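Local coordinates for protein LD10117p (Drosophila melanogaster, PDB 5HJQ) that activates GTP hydrolysis by Rab35 and binds phosphoinositides through its TBC domain, the part in this model, so regulating synaptic vesicle protein recycling, at residues W136-Q141 / G185-D190; D178-V183 / E211-C216; K248-S253 / V305-L310. All blocks are in the same frame, centred on the assembly; numbering follows the deposited sequence.

Contact 1. Residues W136-Q141 / G185-D190; sequences WEMVHQ and GYDCPD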
loop_
_atom_site.group_PDB
_atom_site.type_symbol
_atom_site.label_atom_id
_atom_site.label_comp_id
_atom_site.label_asym_id
_atom_site.label_seq_id
_atom_site.Cartn_x
_atom_site.Cartn_y
_atom_site.Cartn_z
ATOM N N TRP A 136 -23.613 -2.258 -8.288
ATOM C CA TRP A 136 -24.870 -2.071 -7.576
ATOM C C TRP A 136 -25.751 -3.313 -7.619
ATOM O O TRP A 136 -26.555 -3.543 -6.716
ATOM C CB TRP A 136 -25.606 -0.859 -8.140
ATOM C CG TRP A 136 -24.795 0.376 -7.963
ATOM C CD1 TRP A 136 -24.171 1.100 -8.936
ATOM C CD2 TRP A 136 -24.472 1.008 -6.720
ATOM N NE1 TRP A 136 -23.496 2.158 -8.376
ATOM C CE2 TRP A 136 -23.665 2.123 -7.018
ATOM C CE3 TRP A 136 -24.796 0.744 -5.386
ATOM C CZ2 TRP A 136 -23.180 2.974 -6.028
ATOM C CZ3 TRP A 136 -24.315 1.590 -4.407
ATOM C CH2 TRP A 136 -23.516 2.694 -4.732
ATOM N N GLU A 137 -25.589 -4.120 -8.662
ATOM C CA GLU A 137 -26.221 -5.430 -8.694
ATOM C C GLU A 137 -25.725 -6.266 -7.519
ATOM O O GLU A 137 -26.515 -6.856 -6.782
ATOM C CB GLU A 137 -25.932 -6.144 -10.012
ATOM C CG GLU A 137 -26.629 -7.485 -10.139
ATOM C CD GLU A 137 -28.138 -7.361 -10.048
ATOM O OE1 GLU A 137 -28.704 -6.452 -10.699
ATOM O OE2 GLU A 137 -28.757 -8.164 -9.315
ATOM N N MET A 138 -24.405 -6.301 -7.353
ATOM C CA MET A 138 -23.779 -7.002 -6.237
ATOM C C MET A 138 -24.243 -6.434 -4.900
ATOM O O MET A 138 -24.570 -7.183 -3.979
ATOM C CB MET A 138 -22.255 -6.915 -6.336
ATOM C CG MET A 138 -21.657 -7.509 -7.603
ATOM S SD MET A 138 -21.772 -9.307 -7.662
ATOM C CE MET A 138 -23.209 -9.513 -8.712
ATOM N N VAL A 139 -24.262 -5.107 -4.806
ATOM C CA VAL A 139 -24.737 -4.415 -3.610
ATOM C C VAL A 139 -26.137 -4.874 -3.233
ATOM O O VAL A 139 -26.435 -5.105 -2.060
ATOM C CB VAL A 139 -24.742 -2.885 -3.810
ATOM C CG1 VAL A 139 -25.404 -2.185 -2.626
ATOM C CG2 VAL A 139 -23.326 -2.374 -4.014
ATOM N N HIS A 140 -26.990 -5.014 -4.241
ATOM C CA HIS A 140 -28.367 -5.424 -4.020
ATOM C C HIS A 140 -28.433 -6.863 -3.521
ATOM O O HIS A 140 -29.063 -7.143 -2.504
ATOM C CB HIS A 140 -29.185 -5.273 -5.303
ATOM C CG HIS A 140 -30.568 -4.749 -5.079
ATOM N ND1 HIS A 140 -30.833 -3.410 -4.881
ATOM C CD2 HIS A 140 -31.764 -5.381 -5.016
ATOM C CE1 HIS A 140 -32.131 -3.240 -4.710
ATOM N NE2 HIS A 140 -32.720 -4.420 -4.789
ATOM N N GLN A 141 -27.776 -7.767 -4.241
ATOM C CA GLN A 141 -27.801 -9.190 -3.907
ATOM C C GLN A 141 -27.344 -9.464 -2.474
ATOM O O GLN A 141 -27.861 -10.365 -1.812
ATOM C CB GLN A 141 -26.935 -9.981 -4.889
ATOM C CG GLN A 141 -27.411 -9.914 -6.334
ATOM C CD GLN A 141 -26.662 -10.873 -7.239
ATOM O OE1 GLN A 141 -25.845 -11.670 -6.778
ATOM N NE2 GLN A 141 -26.937 -10.799 -8.537
ATOM N N GLY A 185 -15.726 -9.542 -1.038
ATOM C CA GLY A 185 -15.760 -10.848 -0.401
ATOM C C GLY A 185 -16.844 -11.738 -0.980
ATOM O O GLY A 185 -16.698 -12.960 -1.035
ATOM N N TYR A 186 -17.931 -11.118 -1.426
ATOM C CA TYR A 186 -19.056 -11.842 -2.006
ATOM C C TYR A 186 -18.778 -12.306 -3.433
ATOM O O TYR A 186 -19.169 -13.408 -3.821
ATOM C CB TYR A 186 -20.309 -10.964 -1.981
ATOM C CG TYR A 186 -21.497 -11.544 -2.719
ATOM C CD1 TYR A 186 -22.117 -12.709 -2.278
ATOM C CD2 TYR A 186 -22.012 -10.911 -3.846
ATOM C CE1 TYR A 186 -23.213 -13.231 -2.949
ATOM C CE2 TYR A 186 -23.108 -11.423 -4.522
ATOM C CZ TYR A 186 -23.704 -12.583 -4.069
ATOM O OH TYR A 186 -24.791 -13.102 -4.737
ATOM N N ASP A 187 -18.105 -11.466 -4.213
ATOM C CA ASP A 187 -17.853 -11.768 -5.619
ATOM C C ASP A 187 -16.517 -12.485 -5.818
ATOM O O ASP A 187 -16.317 -13.173 -6.820
ATOM C CB ASP A 187 -17.883 -10.485 -6.454
ATOM C CG ASP A 187 -18.039 -10.758 -7.936
ATOM O OD1 ASP A 187 -18.897 -11.589 -8.302
ATOM O OD2 ASP A 187 -17.300 -10.147 -8.736
ATOM N N CYS A 188 -15.607 -12.320 -4.862
ATOM C CA CYS A 188 -14.292 -12.954 -4.931
ATOM C C CYS A 188 -14.082 -13.893 -3.743
ATOM O O CYS A 188 -13.399 -13.544 -2.779
ATOM C CB CYS A 188 -13.188 -11.896 -4.971
ATOM S SG CYS A 188 -13.439 -10.600 -6.216
ATOM N N PRO A 189 -14.673 -15.095 -3.812
ATOM C CA PRO A 189 -14.672 -16.031 -2.683
ATOM C C PRO A 189 -13.293 -16.617 -2.382
ATOM O O PRO A 189 -13.100 -17.181 -1.306
ATOM C CB PRO A 189 -15.638 -17.127 -3.141
ATOM C CG PRO A 189 -15.545 -17.100 -4.625
ATOM C CD PRO A 189 -15.355 -15.654 -4.992
ATOM N N ASP A 190 -12.351 -16.485 -3.311
ATOM C CA ASP A 190 -11.011 -17.036 -3.114
ATOM C C ASP A 190 -10.147 -16.155 -2.215
ATOM O O ASP A 190 -9.093 -16.586 -1.747
ATOM C CB ASP A 190 -10.311 -17.253 -4.461
ATOM C CG ASP A 190 -10.879 -18.435 -5.230
ATOM O OD1 ASP A 190 -11.468 -19.330 -4.588
ATOM O OD2 ASP A 190 -10.724 -18.480 -6.469
#
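Tyr186 and Gln141 meet because their first torsions send them across the gap: the tyrosine CG stands anti to its own backbone N (chi1 172°), while the glutamine CG lies beside its backbone N and the chain runs extended from there. Tyr186 OH then donates to Gln141 OE1 at 2.7 Å. The acceptor sits at the ring edge, and the hydroxyl in turn lies in the carbonyl plane, with a C=O...O angle of 152°; amide and ring planes stand 82° apart. The other end of the same amide is held within its own helix, where Gln141 NE2 donates to Glu137 OE2, which accepts through its anti lone pair, at 3.3 Å. Bonds at both ends probably fix how the amide is turned, the one from NE2 being long.

Deeper in, Met138 bends at chi2 and chi3 and brings SD 4.0 Å from Tyr186 CE2, obliquely to the ring. The same Met138 SD lies 3.7 Å from Asp187 OD1. Val142 also touches Tyr186, and Phe134 touches Asp187, so helix 134-143 meets the last turn of helix 171-187 over several residues. This is helix-to-helix-end packing in the all-helical TBC domain, combining an oblique Met-aromatic contact with a tyrosine-glutamine hydrogen bond on its exposed side.

Contact 2. Residues D178-V183 / E211-C216; sequences DRIVNV and EEAYIC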
loop_
_atom_site.group_PDB
_atom_site.type_symbol
_atom_site.label_atom_id
_atom_site.label_comp_id
_atom_site.label_asym_id
_atom_site.label_seq_id
_atom_site.Cartn_x
_atom_site.Cartn_y
_atom_site.Cartn_z
ATOM N N ASP A 178 -16.776 -0.396 4.165
ATOM C CA ASP A 178 -17.328 -1.643 4.680
ATOM C C ASP A 178 -18.217 -2.329 3.654
ATOM O O ASP A 178 -18.230 -3.557 3.556
ATOM C CB ASP A 178 -18.119 -1.394 5.966
ATOM C CG ASP A 178 -17.261 -0.828 7.080
ATOM O OD1 ASP A 178 -16.043 -1.105 7.090
ATOM O OD2 ASP A 178 -17.806 -0.111 7.948
ATOM N N ARG A 179 -18.958 -1.536 2.887
ATOM C CA ARG A 179 -19.831 -2.089 1.860
ATOM C C ARG A 179 -19.025 -2.661 0.699
ATOM O O ARG A 179 -19.361 -3.716 0.164
ATOM C CB ARG A 179 -20.814 -1.030 1.348
ATOM C CG ARG A 179 -21.714 -1.533 0.231
ATOM C CD ARG A 179 -23.014 -0.747 0.154
ATOM N NE ARG A 179 -22.813 0.635 -0.273
ATOM C CZ ARG A 179 -23.789 1.531 -0.367
ATOM N NH1 ARG A 179 -25.032 1.192 -0.062
ATOM N NH2 ARG A 179 -23.522 2.768 -0.765
ATOM N N ILE A 180 -17.962 -1.962 0.312
ATOM C CA ILE A 180 -17.132 -2.405 -0.803
ATOM C C ILE A 180 -16.451 -3.744 -0.512
ATOM O O ILE A 180 -16.481 -4.653 -1.343
ATOM C CB ILE A 180 -16.053 -1.364 -1.157
ATOM C CG1 ILE A 180 -16.695 -0.072 -1.659
ATOM C CG2 ILE A 180 -15.115 -1.915 -2.219
ATOM C CD1 ILE A 180 -15.692 0.927 -2.202
ATOM N N VAL A 181 -15.844 -3.866 0.665
ATOM C CA VAL A 181 -15.131 -5.092 1.018
ATOM C C VAL A 181 -16.102 -6.260 1.189
ATOM O O VAL A 181 -15.745 -7.412 0.944
ATOM C CB VAL A 181 -14.285 -4.920 2.304
ATOM C CG1 VAL A 181 -13.227 -3.850 2.103
ATOM C CG2 VAL A 181 -15.166 -4.580 3.496
ATOM N N ASN A 182 -17.333 -5.959 1.596
ATOM C CA ASN A 182 -18.375 -6.976 1.678
ATOM C C ASN A 182 -18.716 -7.503 0.296
ATOM O O ASN A 182 -18.843 -8.711 0.094
ATOM C CB ASN A 182 -19.630 -6.419 2.350
ATOM C CG ASN A 182 -19.652 -6.671 3.847
ATOM O OD1 ASN A 182 -20.320 -7.590 4.323
ATOM N ND2 ASN A 182 -18.921 -5.856 4.596
ATOM N N VAL A 183 -18.861 -6.582 -0.653
ATOM C CA VAL A 183 -19.137 -6.932 -2.039
ATOM C C VAL A 183 -17.992 -7.744 -2.634
ATOM O O VAL A 183 -18.218 -8.766 -3.285
ATOM C CB VAL A 183 -19.376 -5.673 -2.899
ATOM C CG1 VAL A 183 -19.397 -6.032 -4.375
ATOM C CG2 VAL A 183 -20.676 -4.984 -2.491
ATOM N N GLU A 211 -18.299 3.438 -6.364
ATOM C CA GLU A 211 -18.287 2.489 -7.470
ATOM C C GLU A 211 -16.943 2.481 -8.192
ATOM O O GLU A 211 -16.467 1.426 -8.607
ATOM C CB GLU A 211 -19.409 2.793 -8.465
ATOM C CG GLU A 211 -19.463 1.801 -9.615
ATOM C CD GLU A 211 -20.646 2.026 -10.530
ATOM O OE1 GLU A 211 -21.246 3.121 -10.470
ATOM O OE2 GLU A 211 -20.973 1.107 -11.312
ATOM N N GLU A 212 -16.337 3.653 -8.346
ATOM C CA GLU A 212 -15.031 3.743 -8.989
ATOM C C GLU A 212 -13.952 3.055 -8.152
ATOM O O GLU A 212 -13.085 2.367 -8.691
ATOM C CB GLU A 212 -14.653 5.201 -9.241
ATOM C CG GLU A 212 -15.210 5.753 -10.536
ATOM C CD GLU A 212 -14.993 7.248 -10.680
ATOM O OE1 GLU A 212 -15.301 7.988 -9.721
ATOM O OE2 GLU A 212 -14.512 7.682 -11.752
ATOM N N ALA A 213 -14.015 3.252 -6.838
ATOM C CA ALA A 213 -13.105 2.587 -5.912
ATOM C C ALA A 213 -13.197 1.080 -6.078
ATOM O O ALA A 213 -12.180 0.396 -6.153
ATOM C CB ALA A 213 -13.414 2.986 -4.480
ATOM N N TYR A 214 -14.424 0.572 -6.152
ATOM C CA TYR A 214 -14.645 -0.853 -6.359
ATOM C C TYR A 214 -13.972 -1.355 -7.628
ATOM O O TYR A 214 -13.258 -2.359 -7.607
ATOM C CB TYR A 214 -16.136 -1.177 -6.430
ATOM C CG TYR A 214 -16.391 -2.544 -7.025
ATOM C CD1 TYR A 214 -16.207 -3.692 -6.266
ATOM C CD2 TYR A 214 -16.795 -2.691 -8.348
ATOM C CE1 TYR A 214 -16.424 -4.945 -6.797
ATOM C CE2 TYR A 214 -17.014 -3.946 -8.891
ATOM C CZ TYR A 214 -16.822 -5.069 -8.106
ATOM O OH TYR A 214 -17.038 -6.326 -8.623
ATOM N N ILE A 215 -14.217 -0.655 -8.732
ATOM C CA ILE A 215 -13.702 -1.064 -10.035
ATOM C C ILE A 215 -12.169 -1.048 -10.056
ATOM O O ILE A 215 -11.537 -1.883 -10.708
ATOM C CB ILE A 215 -14.255 -0.167 -11.161
ATOM C CG1 ILE A 215 -15.781 -0.269 -11.224
ATOM C CG2 ILE A 215 -13.662 -0.561 -12.497
ATOM C CD1 ILE A 215 -16.424 0.660 -12.257
ATOM N N CYS A 216 -11.571 -0.108 -9.331
ATOM C CA CYS A 216 -10.123 -0.121 -9.133
ATOM C C CYS A 216 -9.677 -1.392 -8.422
ATOM O O CYS A 216 -8.763 -2.083 -8.873
ATOM C CB CYS A 216 -9.669 1.098 -8.331
ATOM S SG CYS A 216 -9.629 2.622 -9.269
#
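Ile180 and Tyr214 bury the most surface here, and their CA atoms, 6.3 Å apart, mark the point where the two backbones come nearest. Ile180 works with two branches. Its CG1 lies beside the backbone N and the chain then extends, which carries CD1 out to the second helix; there Ile180 CD1 rests 3.8 Å from Ala213 CB and also approaches the backbone at Tyr214. The short alanine lets the isoleucine tip come close to the helix surface. The other branch, Ile180 CG2, faces the root of the tyrosine, 4.4 Å from Tyr214 CB.

Tyr214 itself swings its ring along the neighbouring helix instead of into it. With CG anti to the backbone N (chi1 164°), the ring reaches the next turn: Val183 CG1, one turn beyond Ile180, comes to 4.0 Å from Tyr214 CE1. The valine approaches obliquely, and the two side chains cross at about a right angle.

All four touching residues are buried, and the contact between them is entirely apolar. Tyr135 of helix 134-143 meets the Tyr214 ring with planes at about 35° and also touches Ile180, while Leu204 of helix 197-204 touches Ala213. At the flank, Arg179 NE makes a salt bridge to Glu210.

The two segment axes approach to 10.3 Å and cross at -38°, running in broadly the same direction. Such apolar helix-helix packing, with side chains of one helix settled against the neighbouring helix, is characteristic of the hydrophobic core of the all-helical TBC fold.

Contact 3. Residues K248-S253 / V305-L310; sequences KKHTKS and VALVIL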
loop_
_atom_site.group_PDB
_atom_site.type_symbol
_atom_site.label_atom_id
_atom_site.label_comp_id
_atom_site.label_asym_id
_atom_site.label_seq_id
_atom_site.Cartn_x
_atom_site.Cartn_y
_atom_site.Cartn_z
ATOM N N LYS A 248 17.778 -8.595 3.699
ATOM C CA LYS A 248 19.005 -9.194 4.219
ATOM C C LYS A 248 20.230 -8.793 3.398
ATOM O O LYS A 248 21.338 -8.732 3.922
ATOM C CB LYS A 248 18.885 -10.720 4.267
ATOM C CG LYS A 248 18.271 -11.261 5.552
ATOM C CD LYS A 248 18.088 -12.771 5.475
ATOM C CE LYS A 248 17.539 -13.347 6.775
ATOM N NZ LYS A 248 18.581 -13.467 7.841
ATOM N N LYS A 249 20.030 -8.507 2.115
ATOM C CA LYS A 249 21.144 -8.091 1.265
ATOM C C LYS A 249 21.179 -6.576 1.015
ATOM O O LYS A 249 22.230 -5.950 1.162
ATOM C CB LYS A 249 21.111 -8.842 -0.068
ATOM C CG LYS A 249 21.515 -10.305 0.043
ATOM C CD LYS A 249 22.538 -10.689 -1.028
ATOM C CE LYS A 249 22.797 -12.193 -1.050
ATOM N NZ LYS A 249 23.380 -12.695 0.228
ATOM N N HIS A 250 20.039 -5.987 0.656
ATOM C CA HIS A 250 20.007 -4.570 0.284
ATOM C C HIS A 250 20.010 -3.608 1.471
ATOM O O HIS A 250 20.402 -2.449 1.333
ATOM C CB HIS A 250 18.798 -4.279 -0.607
ATOM C CG HIS A 250 19.045 -4.545 -2.059
ATOM N ND1 HIS A 250 19.626 -3.614 -2.893
ATOM C CD2 HIS A 250 18.800 -5.634 -2.824
ATOM C CE1 HIS A 250 19.724 -4.117 -4.111
ATOM N NE2 HIS A 250 19.229 -5.342 -4.096
ATOM N N THR A 251 19.575 -4.075 2.635
ATOM C CA THR A 251 19.702 -3.266 3.842
ATOM C C THR A 251 20.312 -4.127 4.960
ATOM O O THR A 251 19.873 -4.109 6.113
ATOM C CB THR A 251 18.337 -2.632 4.254
ATOM O OG1 THR A 251 18.531 -1.717 5.340
ATOM C CG2 THR A 251 17.299 -3.679 4.633
ATOM N N LYS A 252 21.363 -4.855 4.587
ATOM C CA LYS A 252 22.056 -5.791 5.470
ATOM C C LYS A 252 22.511 -5.169 6.788
ATOM O O LYS A 252 22.468 -5.818 7.833
ATOM C CB LYS A 252 23.267 -6.387 4.747
ATOM C CG LYS A 252 24.025 -7.423 5.562
ATOM C CD LYS A 252 25.156 -8.063 4.770
ATOM C CE LYS A 252 24.633 -8.912 3.619
ATOM N NZ LYS A 252 25.712 -9.769 3.037
ATOM N N SER A 253 22.943 -3.912 6.739
ATOM C CA SER A 253 23.405 -3.223 7.938
ATOM C C SER A 253 22.278 -3.033 8.942
ATOM O O SER A 253 22.461 -3.249 10.141
ATOM C CB SER A 253 24.014 -1.872 7.578
ATOM O OG SER A 253 25.153 -2.041 6.754
ATOM N N VAL A 305 10.074 0.954 -0.800
ATOM C CA VAL A 305 9.840 1.891 0.295
ATOM C C VAL A 305 10.172 1.244 1.640
ATOM O O VAL A 305 10.630 1.908 2.571
ATOM C CB VAL A 305 8.378 2.394 0.287
ATOM C CG1 VAL A 305 8.127 3.354 1.438
ATOM C CG2 VAL A 305 8.064 3.068 -1.040
ATOM N N ALA A 306 9.952 -0.063 1.728
ATOM C CA ALA A 306 10.288 -0.821 2.925
ATOM C C ALA A 306 11.790 -0.766 3.194
ATOM O O ALA A 306 12.220 -0.566 4.330
ATOM C CB ALA A 306 9.817 -2.261 2.787
ATOM N N LEU A 307 12.580 -0.940 2.138
ATOM C CA LEU A 307 14.034 -0.850 2.229
ATOM C C LEU A 307 14.479 0.529 2.704
ATOM O O LEU A 307 15.326 0.649 3.593
ATOM C CB LEU A 307 14.677 -1.163 0.876
ATOM C CG LEU A 307 14.376 -2.532 0.267
ATOM C CD1 LEU A 307 15.086 -2.685 -1.068
ATOM C CD2 LEU A 307 14.782 -3.650 1.231
ATOM N N VAL A 308 13.895 1.563 2.099
ATOM C CA VAL A 308 14.226 2.950 2.411
ATOM C C VAL A 308 13.965 3.270 3.873
ATOM O O VAL A 308 14.807 3.862 4.548
ATOM C CB VAL A 308 13.422 3.933 1.527
ATOM C CG1 VAL A 308 13.670 5.369 1.956
ATOM C CG2 VAL A 308 13.792 3.748 0.082
ATOM N N ILE A 309 12.791 2.876 4.355
ATOM C CA ILE A 309 12.430 3.071 5.754
ATOM C C ILE A 309 13.460 2.424 6.679
ATOM O O ILE A 309 13.883 3.025 7.668
ATOM C CB ILE A 309 11.034 2.494 6.061
ATOM C CG1 ILE A 309 9.951 3.295 5.333
ATOM C CG2 ILE A 309 10.774 2.485 7.561
ATOM C CD1 ILE A 309 8.544 2.832 5.643
ATOM N N LEU A 310 13.871 1.205 6.338
ATOM C CA LEU A 310 14.850 0.468 7.134
ATOM C C LEU A 310 16.207 1.171 7.173
ATOM O O LEU A 310 16.849 1.229 8.222
ATOM C CB LEU A 310 15.013 -0.955 6.596
ATOM C CG LEU A 310 13.877 -1.911 6.964
ATOM C CD1 LEU A 310 13.975 -3.197 6.168
ATOM C CD2 LEU A 310 13.902 -2.202 8.454
#
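Thr251 packs on Leu307 and Leu310, and His250 on Leu307, where the all-helical TBC fold turns a corner: helix 233-250 ends, Thr251 breaks the helical path, and helix 252-261 sets off at once. The corner itself, at His250 and Thr251, rests against the side of helix 300-317.

The contact across the two segments is mainly apolar. Thr251 offers its methyl: Thr251 CG2 lies 3.7 Å from Leu310 CD1 and 4.2 Å from Leu307 CD2, so it bridges two leucines one helical turn apart. The threonine and Leu310 side chains cross at about a right angle. His250 contributes through its root, with CB 4.1 Å from Leu307 CD1, while the imidazole itself leads away from the leucine helix. Ala247, on the preceding turn, also touches both leucines, and Trp277 packs on Leu310, so the apolar patch extends beyond the corner.

Aliphatic, pocket-side neighbours lie beyond His250. Its side chain touches Ile357 and Leu360, the latter belonging to the phosphoinositide pocket; Leu307 touches Ile357 as well. The histidine side chain stands about 8 Å from the bound inositol trisphosphate, so this packing borders the site without forming it.

The polar part belongs to the threonine hydroxyl. Thr251 holds the N-cap position of helix 252-261, yet its side chain makes no capping bond; its OG1 is instead hydrogen-bonded to Asn311 OD1, next along the leucine helix. A chi1 of -173° sets Thr251 OG1 anti to the backbone N and turns it toward that helix, where it also lies 3.8 Å from Leu310 CB.

How the contacts relate
Contacts 1 and 2 are neighbours, with centres 9 Å apart, and both use helix 171-187: its end meets helix 134-143 in contact 1, its middle meets helix 210-221 in contact 2. They touch directly where Met138 CB packs 3.6 Å from Val183 CG1, and Trp136 NE1 makes a weak, probable hydrogen bond to Glu211 OE1. The shared helix and these touches join the three helices into one packed group; along the chain the segments alternate. Contact 3 lies across the chain's centre, 39 Å from contact 1 and 34 Å from contact 2 between centres. It alone of the three borders the inositol trisphosphate pocket, whereas contacts 1 and 2 lie away from the phosphoinositide-binding residues.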